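Local coordinates for BRO1 protein (PDB 1ZB1), which sorts cargo proteins into intralumenal vesicles of the multivesicular body and recruits the deubiquitinase DOA4 to endosomes, here represented by its Bro1 domain, at residues S38-R41 / T42-E46; I129-I132 / F133-I136; N147-A150 / N151-A155; K363-S366 / L367-I371. All coordinates share one frame; numbering follows the deposited sequence.

Contact 1: residues S38-R41 / T42-E46; sequences SQWR and TFYDE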
loop_
_atom_site.group_PDB
_atom_site.type_symbol
_atom_site.label_atom_id
_atom_site.label_comp_id
_atom_site.label_asym_id
_atom_site.label_seq_id
_atom_site.Cartn_x
_atom_site.Cartn_y
_atom_site.Cartn_z
ATOM N N SER A 38 12.892 -38.242 -29.522
ATOM C CA SER A 38 12.995 -38.066 -30.963
ATOM C C SER A 38 11.905 -37.141 -31.506
ATOM O O SER A 38 11.884 -36.828 -32.695
ATOM C CB SER A 38 12.907 -39.430 -31.653
ATOM O OG SER A 38 12.993 -39.301 -33.061
ATOM N N GLN A 39 11.005 -36.699 -30.630
ATOM C CA GLN A 39 9.914 -35.822 -31.038
ATOM C C GLN A 39 9.830 -34.478 -30.312
ATOM O O GLN A 39 9.413 -33.484 -30.903
ATOM C CB GLN A 39 8.570 -36.540 -30.874
ATOM C CG GLN A 39 8.011 -37.175 -32.144
ATOM C CD GLN A 39 8.842 -38.340 -32.631
ATOM O OE1 GLN A 39 9.080 -39.295 -31.893
ATOM N NE2 GLN A 39 9.285 -38.271 -33.880
ATOM N N TRP A 40 10.236 -34.443 -29.044
ATOM C CA TRP A 40 10.138 -33.228 -28.234
ATOM C C TRP A 40 10.695 -31.911 -28.781
ATOM O O TRP A 40 10.094 -30.859 -28.563
ATOM C CB TRP A 40 10.729 -33.466 -26.836
ATOM C CG TRP A 40 12.217 -33.378 -26.769
ATOM C CD1 TRP A 40 13.114 -34.387 -26.981
ATOM C CD2 TRP A 40 12.990 -32.206 -26.486
ATOM N NE1 TRP A 40 14.399 -33.915 -26.846
ATOM C CE2 TRP A 40 14.352 -32.579 -26.543
ATOM C CE3 TRP A 40 12.664 -30.874 -26.190
ATOM C CZ2 TRP A 40 15.388 -31.668 -26.315
ATOM C CZ3 TRP A 40 13.694 -29.970 -25.963
ATOM C CH2 TRP A 40 15.040 -30.372 -26.028
ATOM N N ARG A 41 11.828 -31.945 -29.477
ATOM C CA ARG A 41 12.406 -30.708 -29.998
ATOM C C ARG A 41 11.451 -29.904 -30.879
ATOM O O ARG A 41 11.527 -28.678 -30.936
ATOM C CB ARG A 41 13.699 -30.997 -30.767
ATOM C CG ARG A 41 14.852 -31.438 -29.876
ATOM C CD ARG A 41 16.198 -31.233 -30.560
ATOM N NE ARG A 41 17.326 -31.535 -29.678
ATOM C CZ ARG A 41 17.669 -32.760 -29.289
ATOM N NH1 ARG A 41 16.976 -33.814 -29.702
ATOM N NH2 ARG A 41 18.707 -32.932 -28.482
ATOM N N THR A 42 10.544 -30.597 -31.556
ATOM C CA THR A 42 9.585 -29.938 -32.430
ATOM C C THR A 42 8.641 -29.022 -31.649
ATOM O O THR A 42 8.149 -28.027 -32.180
ATOM C CB THR A 42 8.738 -30.980 -33.202
ATOM O OG1 THR A 42 9.597 -31.783 -34.023
ATOM C CG2 THR A 42 7.704 -30.287 -34.082
ATOM N N PHE A 43 8.403 -29.361 -30.385
ATOM C CA PHE A 43 7.500 -28.590 -29.538
ATOM C C PHE A 43 8.214 -27.548 -28.677
ATOM O O PHE A 43 7.579 -26.868 -27.871
ATOM C CB PHE A 43 6.712 -29.532 -28.615
ATOM C CG PHE A 43 5.932 -30.597 -29.344
ATOM C CD1 PHE A 43 6.579 -31.690 -29.916
ATOM C CD2 PHE A 43 4.548 -30.508 -29.455
ATOM C CE1 PHE A 43 5.857 -32.680 -30.586
ATOM C CE2 PHE A 43 3.818 -31.491 -30.122
ATOM C CZ PHE A 43 4.474 -32.578 -30.689
ATOM N N TYR A 44 9.524 -27.416 -28.865
ATOM C CA TYR A 44 10.329 -26.485 -28.080
ATOM C C TYR A 44 10.748 -25.229 -28.845
ATOM O O TYR A 44 11.222 -25.311 -29.976
ATOM C CB TYR A 44 11.576 -27.219 -27.581
ATOM C CG TYR A 44 12.409 -26.470 -26.566
ATOM C CD1 TYR A 44 11.879 -26.111 -25.330
ATOM C CD2 TYR A 44 13.740 -26.155 -26.826
ATOM C CE1 TYR A 44 12.655 -25.458 -24.373
ATOM C CE2 TYR A 44 14.529 -25.502 -25.874
ATOM C CZ TYR A 44 13.976 -25.157 -24.649
ATOM O OH TYR A 44 14.738 -24.511 -23.699
ATOM N N ASP A 45 10.558 -24.068 -28.224
ATOM C CA ASP A 45 10.959 -22.792 -28.822
ATOM C C ASP A 45 12.158 -22.349 -27.994
ATOM O O ASP A 45 11.996 -21.727 -26.942
ATOM C CB ASP A 45 9.842 -21.753 -28.693
ATOM C CG ASP A 45 10.161 -20.449 -29.411
ATOM O OD1 ASP A 45 11.356 -20.114 -29.572
ATOM O OD2 ASP A 45 9.205 -19.747 -29.801
ATOM N N GLU A 46 13.356 -22.689 -28.462
ATOM C CA GLU A 46 14.588 -22.361 -27.755
ATOM C C GLU A 46 14.767 -20.873 -27.471
ATOM O O GLU A 46 15.110 -20.487 -26.355
ATOM C CB GLU A 46 15.794 -22.883 -28.544
ATOM C CG GLU A 46 17.150 -22.385 -28.048
ATOM C CD GLU A 46 17.491 -22.857 -26.642
ATOM O OE1 GLU A 46 16.773 -22.476 -25.685
ATOM O OE2 GLU A 46 18.485 -23.608 -26.495
#
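Trp40 and Tyr44 lie side by side and point the same way, and their meeting is the main side-chain contact of this turn. The benzene corner of the indole does the touching: Trp40 CZ3 comes 3.8 Å from Tyr44 CG, with the phenol carbon near the plane of the indole at its edge. The two rings are inclined at 56° to one another, neither stacked nor edge-to-face. Tyr44 reaches the indole because its CG is swung opposite its own backbone nitrogen (chi1 -170°). A large flat side chain suits position 40, since the indole also offers a face to its neighbour Arg41, whose CG lies over the rim of the ring and whose tilted guanidinium presents a face to Trp40 CZ2. The aliphatic part of the arginine can thus pack on the aromatic surface.

Backbone hydrogen bonds close the turn, each spanning three residues. Phe43 N donates to Trp40 O at 2.9 Å, Tyr44 N to Arg41 O at 3.1 Å, and Thr42 N to Gln39 O at 3.2 Å. Carbonyl oxygens also meet an aromatic edge: Gln39 O lies in the plane of the Phe43 ring, 3.5 Å from CD1, where the ring hydrogens carry a slight positive charge. The same ring stacks on Tyr35.

Beyond the turn, Asp45 OD1 accepts from Ala48 N, so that aspartate, a short acceptor well suited to the task, is the N-cap of helix 46-58. Successive i to i+3 bonds of this kind are typical of a short 3-10-like turn, here in the loop joining helices 23-34 and 46-58 of the Bro1 domain.

Contact 2: residues I129-I132 / F133-I136; sequences IAVI and FTQI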
loop_
_atom_site.group_PDB
_atom_site.type_symbol
_atom_site.label_atom_id
_atom_site.label_comp_id
_atom_site.label_asym_id
_atom_site.label_seq_id
_atom_site.Cartn_x
_atom_site.Cartn_y
_atom_site.Cartn_z
ATOM N N ILE A 129 5.022 -7.070 -7.018
ATOM C CA ILE A 129 4.618 -5.956 -7.877
ATOM C C ILE A 129 4.026 -4.849 -6.989
ATOM O O ILE A 129 4.342 -3.660 -7.143
ATOM C CB ILE A 129 3.566 -6.422 -8.913
ATOM C CG1 ILE A 129 4.254 -7.240 -10.014
ATOM C CG2 ILE A 129 2.833 -5.224 -9.509
ATOM C CD1 ILE A 129 3.294 -7.878 -11.011
ATOM N N ALA A 130 3.171 -5.247 -6.051
ATOM C CA ALA A 130 2.552 -4.291 -5.127
ATOM C C ALA A 130 3.629 -3.594 -4.297
ATOM O O ALA A 130 3.610 -2.367 -4.120
ATOM C CB ALA A 130 1.560 -5.020 -4.204
ATOM N N VAL A 131 4.572 -4.374 -3.777
ATOM C CA VAL A 131 5.652 -3.797 -2.977
ATOM C C VAL A 131 6.484 -2.832 -3.826
ATOM O O VAL A 131 6.844 -1.743 -3.374
ATOM C CB VAL A 131 6.591 -4.894 -2.409
ATOM C CG1 VAL A 131 7.829 -4.256 -1.782
ATOM C CG2 VAL A 131 5.849 -5.719 -1.346
ATOM N N ILE A 132 6.787 -3.232 -5.055
ATOM C CA ILE A 132 7.587 -2.387 -5.931
ATOM C C ILE A 132 6.890 -1.046 -6.199
ATOM O O ILE A 132 7.549 -0.014 -6.318
ATOM C CB ILE A 132 7.921 -3.122 -7.250
ATOM C CG1 ILE A 132 8.828 -4.322 -6.941
ATOM C CG2 ILE A 132 8.639 -2.174 -8.218
ATOM C CD1 ILE A 132 9.070 -5.250 -8.116
ATOM N N PHE A 133 5.563 -1.046 -6.283
ATOM C CA PHE A 133 4.862 0.215 -6.487
ATOM C C PHE A 133 5.122 1.135 -5.282
ATOM O O PHE A 133 5.265 2.342 -5.451
ATOM C CB PHE A 133 3.349 0.003 -6.663
ATOM C CG PHE A 133 2.932 -0.341 -8.074
ATOM C CD1 PHE A 133 3.297 0.480 -9.152
ATOM C CD2 PHE A 133 2.142 -1.461 -8.324
ATOM C CE1 PHE A 133 2.879 0.189 -10.448
ATOM C CE2 PHE A 133 1.714 -1.767 -9.626
ATOM C CZ PHE A 133 2.083 -0.939 -10.690
ATOM N N THR A 134 5.188 0.579 -4.071
ATOM C CA THR A 134 5.458 1.426 -2.905
ATOM C C THR A 134 6.909 1.912 -2.919
ATOM O O THR A 134 7.214 2.991 -2.398
ATOM C CB THR A 134 5.163 0.707 -1.549
ATOM O OG1 THR A 134 6.148 -0.307 -1.298
ATOM C CG2 THR A 134 3.770 0.072 -1.576
ATOM N N GLN A 135 7.805 1.137 -3.522
ATOM C CA GLN A 135 9.208 1.549 -3.594
ATOM C C GLN A 135 9.372 2.682 -4.608
ATOM O O GLN A 135 10.195 3.583 -4.418
ATOM C CB GLN A 135 10.098 0.361 -3.966
ATOM C CG GLN A 135 10.042 -0.775 -2.939
ATOM C CD GLN A 135 10.915 -1.959 -3.309
ATOM O OE1 GLN A 135 11.000 -2.344 -4.472
ATOM N NE2 GLN A 135 11.553 -2.559 -2.307
ATOM N N ILE A 136 8.580 2.645 -5.676
ATOM C CA ILE A 136 8.644 3.695 -6.685
ATOM C C ILE A 136 8.129 4.983 -6.036
ATOM O O ILE A 136 8.704 6.053 -6.228
ATOM C CB ILE A 136 7.785 3.330 -7.937
ATOM C CG1 ILE A 136 8.391 2.110 -8.646
ATOM C CG2 ILE A 136 7.733 4.518 -8.911
ATOM C CD1 ILE A 136 7.545 1.565 -9.809
#
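In a buried part of helix 118-139, one of the long helices of the Bro1 domain, Ile129 and Phe133 stand one turn apart and run side by side in the same direction. The methyl branch Ile129 CG2 comes 3.6 Å from Phe133 CE2, a contact of a branched aliphatic with the CE2 corner of the ring, apolar on both sides. Farther along, Ile132 and Ile136 repeat the spacing more loosely, CG2 to CD1 at 4.2 Å.

The alpha-helical ladder runs beneath these side chains, with Phe133 N bonded to Ile129 O and Ile136 N to Ile132 O. Residues of this helix lie against three others: Ala130 and Thr134 face helix 146-165, Ile132 faces helix 65-86, and Phe133 also touches Ile352 of helix 349-371.

Thr134 buries a hydroxyl here and spends it on the backbone. With chi1 at 71° its OG1 is tucked over its own main chain, between N and C, and turns back to Val131 O at 2.6 Å, in the carbonyl plane on a lone pair. Val131 O also accepts Gln135 N at 3.0 Å, so two donors grip one oxygen. The aliphatic stem of Gln135 passes the same oxygen, its CG 3.4 Å from Val131 O.

Contact 3: residues N147-A150 / N151-A155; sequences NSIA and NLTKA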
loop_
_atom_site.group_PDB
_atom_site.type_symbol
_atom_site.label_atom_id
_atom_site.label_comp_id
_atom_site.label_asym_id
_atom_site.label_seq_id
_atom_site.Cartn_x
_atom_site.Cartn_y
_atom_site.Cartn_z
ATOM N N ASN A 147 3.259 11.833 -8.266
ATOM C CA ASN A 147 3.712 10.502 -8.661
ATOM C C ASN A 147 3.607 9.485 -7.523
ATOM O O ASN A 147 3.160 8.355 -7.726
ATOM C CB ASN A 147 5.163 10.559 -9.142
ATOM C CG ASN A 147 5.695 9.195 -9.537
ATOM O OD1 ASN A 147 5.500 8.744 -10.666
ATOM N ND2 ASN A 147 6.350 8.517 -8.597
ATOM N N SER A 148 4.034 9.886 -6.334
ATOM C CA SER A 148 3.987 9.005 -5.173
ATOM C C SER A 148 2.564 8.586 -4.838
ATOM O O SER A 148 2.324 7.447 -4.448
ATOM C CB SER A 148 4.620 9.694 -3.965
ATOM O OG SER A 148 5.994 9.929 -4.201
ATOM N N ILE A 149 1.619 9.513 -4.981
ATOM C CA ILE A 149 0.220 9.214 -4.696
ATOM C C ILE A 149 -0.293 8.176 -5.696
ATOM O O ILE A 149 -0.939 7.188 -5.319
ATOM C CB ILE A 149 -0.658 10.500 -4.777
ATOM C CG1 ILE A 149 -0.352 11.408 -3.582
ATOM C CG2 ILE A 149 -2.144 10.133 -4.793
ATOM C CD1 ILE A 149 -1.129 12.714 -3.577
ATOM N N ALA A 150 0.009 8.403 -6.971
ATOM C CA ALA A 150 -0.417 7.501 -8.038
ATOM C C ALA A 150 0.129 6.081 -7.855
ATOM O O ALA A 150 -0.570 5.104 -8.117
ATOM C CB ALA A 150 0.020 8.058 -9.390
ATOM N N ASN A 151 1.378 5.969 -7.414
ATOM C CA ASN A 151 1.984 4.658 -7.212
ATOM C C ASN A 151 1.471 3.949 -5.955
ATOM O O ASN A 151 1.320 2.728 -5.947
ATOM C CB ASN A 151 3.513 4.785 -7.209
ATOM C CG ASN A 151 4.093 4.795 -8.623
ATOM O OD1 ASN A 151 4.141 3.760 -9.291
ATOM N ND2 ASN A 151 4.513 5.970 -9.091
ATOM N N LEU A 152 1.195 4.701 -4.896
ATOM C CA LEU A 152 0.651 4.091 -3.680
ATOM C C LEU A 152 -0.775 3.619 -3.974
ATOM O O LEU A 152 -1.247 2.626 -3.415
ATOM C CB LEU A 152 0.646 5.096 -2.526
ATOM C CG LEU A 152 2.009 5.363 -1.871
ATOM C CD1 LEU A 152 1.907 6.551 -0.931
ATOM C CD2 LEU A 152 2.468 4.120 -1.107
ATOM N N THR A 153 -1.460 4.335 -4.861
ATOM C CA THR A 153 -2.818 3.974 -5.237
ATOM C C THR A 153 -2.794 2.633 -5.968
ATOM O O THR A 153 -3.644 1.769 -5.724
ATOM C CB THR A 153 -3.453 5.071 -6.140
ATOM O OG1 THR A 153 -3.645 6.264 -5.364
ATOM C CG2 THR A 153 -4.802 4.613 -6.694
ATOM N N LYS A 154 -1.816 2.444 -6.853
ATOM C CA LYS A 154 -1.715 1.176 -7.571
ATOM C C LYS A 154 -1.336 0.043 -6.612
ATOM O O LYS A 154 -1.837 -1.082 -6.739
ATOM C CB LYS A 154 -0.697 1.282 -8.718
ATOM C CG LYS A 154 -1.200 2.108 -9.895
ATOM C CD LYS A 154 -0.158 2.228 -10.990
ATOM C CE LYS A 154 -0.700 2.993 -12.183
ATOM N NZ LYS A 154 0.347 3.183 -13.234
ATOM N N ALA A 155 -0.461 0.325 -5.650
ATOM C CA ALA A 155 -0.073 -0.707 -4.682
ATOM C C ALA A 155 -1.341 -1.180 -3.975
ATOM O O ALA A 155 -1.564 -2.380 -3.820
ATOM C CB ALA A 155 0.925 -0.146 -3.665
HETATM O O HOH W 1 5.863 6.269 -11.783
#
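Asn147 and Asn151 meet one turn apart on helix 146-165 of the mainly helical Bro1 domain, where Asn147 O takes two bonds from the same residue. Asn151 N donates along the regular alpha-helical ladder at 3.0 Å, and Asn151 ND2 adds a second bond at 3.1 Å from above the carbonyl plane, 49° out of it. Asparagine suits position 151 because its short amide can turn back on its own helix. The two amide planes are 54° apart, and a water molecule bridges them: it donates to Asn147 OD1 at 2.7 Å and accepts from Asn151 ND2 at 3.0 Å, joining the oxygen of one amide to the nitrogen of the other.

Two residues farther on, Ile149 O is likewise held twice, by Thr153 N and Thr153 OG1, which approach from opposite faces of the carbonyl plane. The threonine hydroxyl lies beside its backbone nitrogen (chi1 -68°), within easy reach of that oxygen.

Outward from this shell, the helix packs between its neighbours: Asn151 touches Ile136 of helix 118-139, while Leu152 lies on Leu193 of helix 176-198. Ser148 OG bonds to Ala137 O, at the end of the preceding helix. Leu152 CG comes within 3.3 Å of Ser148 O, the oxygen that also accepts Leu152 N.

Contact 4: residues K363-S366 / L367-I371; sequences KYDS and LYRGI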
loop_
_atom_site.group_PDB
_atom_site.type_symbol
_atom_site.label_atom_id
_atom_site.label_comp_id
_atom_site.label_asym_id
_atom_site.label_seq_id
_atom_site.Cartn_x
_atom_site.Cartn_y
_atom_site.Cartn_z
ATOM N N LYS A 363 4.535 -12.801 -28.323
ATOM C CA LYS A 363 5.879 -13.331 -28.171
ATOM C C LYS A 363 5.924 -14.806 -27.767
ATOM O O LYS A 363 6.761 -15.563 -28.258
ATOM C CB LYS A 363 6.644 -12.488 -27.144
ATOM C CG LYS A 363 8.081 -12.906 -26.921
ATOM C CD LYS A 363 8.806 -11.916 -26.017
ATOM C CE LYS A 363 10.235 -12.369 -25.751
ATOM N NZ LYS A 363 11.064 -11.362 -25.017
ATOM N N TYR A 364 5.014 -15.224 -26.894
ATOM C CA TYR A 364 5.028 -16.604 -26.413
ATOM C C TYR A 364 4.011 -17.595 -26.975
ATOM O O TYR A 364 3.892 -18.712 -26.473
ATOM C CB TYR A 364 4.943 -16.597 -24.883
ATOM C CG TYR A 364 6.129 -15.917 -24.253
ATOM C CD1 TYR A 364 6.053 -14.600 -23.798
ATOM C CD2 TYR A 364 7.354 -16.571 -24.169
ATOM C CE1 TYR A 364 7.175 -13.954 -23.280
ATOM C CE2 TYR A 364 8.476 -15.937 -23.657
ATOM C CZ TYR A 364 8.384 -14.634 -23.215
ATOM O OH TYR A 364 9.508 -14.020 -22.713
ATOM N N ASP A 365 3.299 -17.207 -28.027
ATOM C CA ASP A 365 2.300 -18.090 -28.621
ATOM C C ASP A 365 2.837 -19.477 -29.019
ATOM O O ASP A 365 2.195 -20.492 -28.759
ATOM C CB ASP A 365 1.657 -17.405 -29.831
ATOM C CG ASP A 365 0.490 -18.190 -30.387
ATOM O OD1 ASP A 365 0.690 -18.966 -31.344
ATOM O OD2 ASP A 365 -0.625 -18.043 -29.849
ATOM N N SER A 366 4.008 -19.519 -29.648
ATOM C CA SER A 366 4.600 -20.794 -30.061
ATOM C C SER A 366 4.963 -21.654 -28.852
ATOM O O SER A 366 4.786 -22.876 -28.865
ATOM C CB SER A 366 5.850 -20.551 -30.915
ATOM O OG SER A 366 5.538 -19.822 -32.094
ATOM N N LEU A 367 5.482 -21.016 -27.811
ATOM C CA LEU A 367 5.851 -21.732 -26.599
ATOM C C LEU A 367 4.596 -22.369 -26.008
ATOM O O LEU A 367 4.593 -23.561 -25.692
ATOM C CB LEU A 367 6.512 -20.774 -25.594
ATOM C CG LEU A 367 6.998 -21.369 -24.267
ATOM C CD1 LEU A 367 8.050 -20.468 -23.650
ATOM C CD2 LEU A 367 5.824 -21.556 -23.319
ATOM N N TYR A 368 3.529 -21.578 -25.880
ATOM C CA TYR A 368 2.260 -22.069 -25.332
ATOM C C TYR A 368 1.710 -23.252 -26.135
ATOM O O TYR A 368 1.369 -24.296 -25.571
ATOM C CB TYR A 368 1.201 -20.954 -25.328
ATOM C CG TYR A 368 1.467 -19.780 -24.394
ATOM C CD1 TYR A 368 1.089 -18.487 -24.761
ATOM C CD2 TYR A 368 2.054 -19.963 -23.140
ATOM C CE1 TYR A 368 1.283 -17.399 -23.906
ATOM C CE2 TYR A 368 2.254 -18.877 -22.271
ATOM C CZ TYR A 368 1.862 -17.598 -22.668
ATOM O OH TYR A 368 2.042 -16.515 -21.834
ATOM N N ARG A 369 1.609 -23.079 -27.452
ATOM C CA ARG A 369 1.081 -24.135 -28.318
ATOM C C ARG A 369 1.802 -25.463 -28.120
ATOM O O ARG A 369 1.183 -26.524 -28.162
ATOM C CB ARG A 369 1.161 -23.704 -29.788
ATOM C CG ARG A 369 0.145 -22.633 -30.161
ATOM C CD ARG A 369 0.363 -22.114 -31.575
ATOM N NE ARG A 369 -0.671 -21.162 -31.971
ATOM C CZ ARG A 369 -1.929 -21.495 -32.252
ATOM N NH1 ARG A 369 -2.317 -22.765 -32.188
ATOM N NH2 ARG A 369 -2.801 -20.555 -32.592
ATOM N N GLY A 370 3.109 -25.399 -27.893
ATOM C CA GLY A 370 3.879 -26.613 -27.688
ATOM C C GLY A 370 3.498 -27.388 -26.438
ATOM O O GLY A 370 3.731 -28.595 -26.363
ATOM N N ILE A 371 2.917 -26.704 -25.453
ATOM C CA ILE A 371 2.513 -27.356 -24.209
ATOM C C ILE A 371 1.120 -27.973 -24.313
ATOM O O ILE A 371 0.978 -29.183 -24.501
ATOM C CB ILE A 371 2.502 -26.364 -23.021
ATOM C CG1 ILE A 371 3.877 -25.720 -22.862
ATOM C CG2 ILE A 371 2.112 -27.092 -21.740
ATOM C CD1 ILE A 371 3.936 -24.672 -21.769
HETATM O O HOH W 2 6.985 -18.541 -28.326
HETATM O O HOH W 3 -2.927 -18.313 -31.037
#
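Tyr364 lays its CB over one face of the Tyr368 ring, a CH-pi contact in which the carbon stands 4.1 Å from the ring centroid and 22° off the ring normal. The carbonyl of the same residue lies over a face of that ring too, with Tyr364 O 3.3 Å from Tyr368 CD1. The Tyr364 ring runs alongside Leu367, Tyr364 CD2 lying 4.0 Å from Leu367 CD1, so a flat aromatic and a branched aliphatic fill the space between helices. The backbone adds a nearly straight bond from Tyr368 N to Tyr364 O.

On another side of the helix, Asp365 and Arg369 pair one turn apart, a spacing well suited to opposite charges on an alpha-helix. Asp365 OD1 receives Arg369 NE at 2.7 Å, from the syn side of the carboxylate and at the edge of the guanidinium, in its plane. The arginine chain is extended from CG to NE, whereas Asp365 CG lies opposite its backbone nitrogen (chi1 -173°), which turns the carboxylate toward the following turn. Carboxylate and guanidinium planes are 62° apart. A water donates to Asp365 OD2 at 2.6 Å, and its link to Arg369 NH2 is weak. A second water replaces a backbone link, donating to Lys363 O and accepting from Leu367 N at 2.9 Å.

Tyr368 bonds through its OH to Phe78 O of helix 65-86, and Tyr364 meets the ring of Phe78 edge-to-face. Leu367 lies against Leu27 of helix 23-34 and Thr49 of helix 46-58, so this part of helix 349-371 is packed against three helices of the Bro1 domain.

The four contacts form two pairs at separate parts of the elongated helical Bro1 domain. Contacts 2 and 3 lie near its middle on consecutive helices, 118-139 and 146-165, with centres 9 Å apart; Phe133 CD1 meets Asn151 OD1 at 3.4 Å, and Thr134 CG2 meets Ala155 CB at 3.5 Å. Contacts 1 and 4 lie toward one end, with centres 11 Å apart, although far apart in sequence: Asp45 OD2 comes 3.6 Å from Ser366 CB, and Phe43 CD2 is 3.7 Å from Gly370 O. Between the pairs, contacts 2 and 4 have centres about 30 Å apart and nearest atoms about 14 Å apart, yet helix 349-371 touches contact 2 through Trp349 and Ile352.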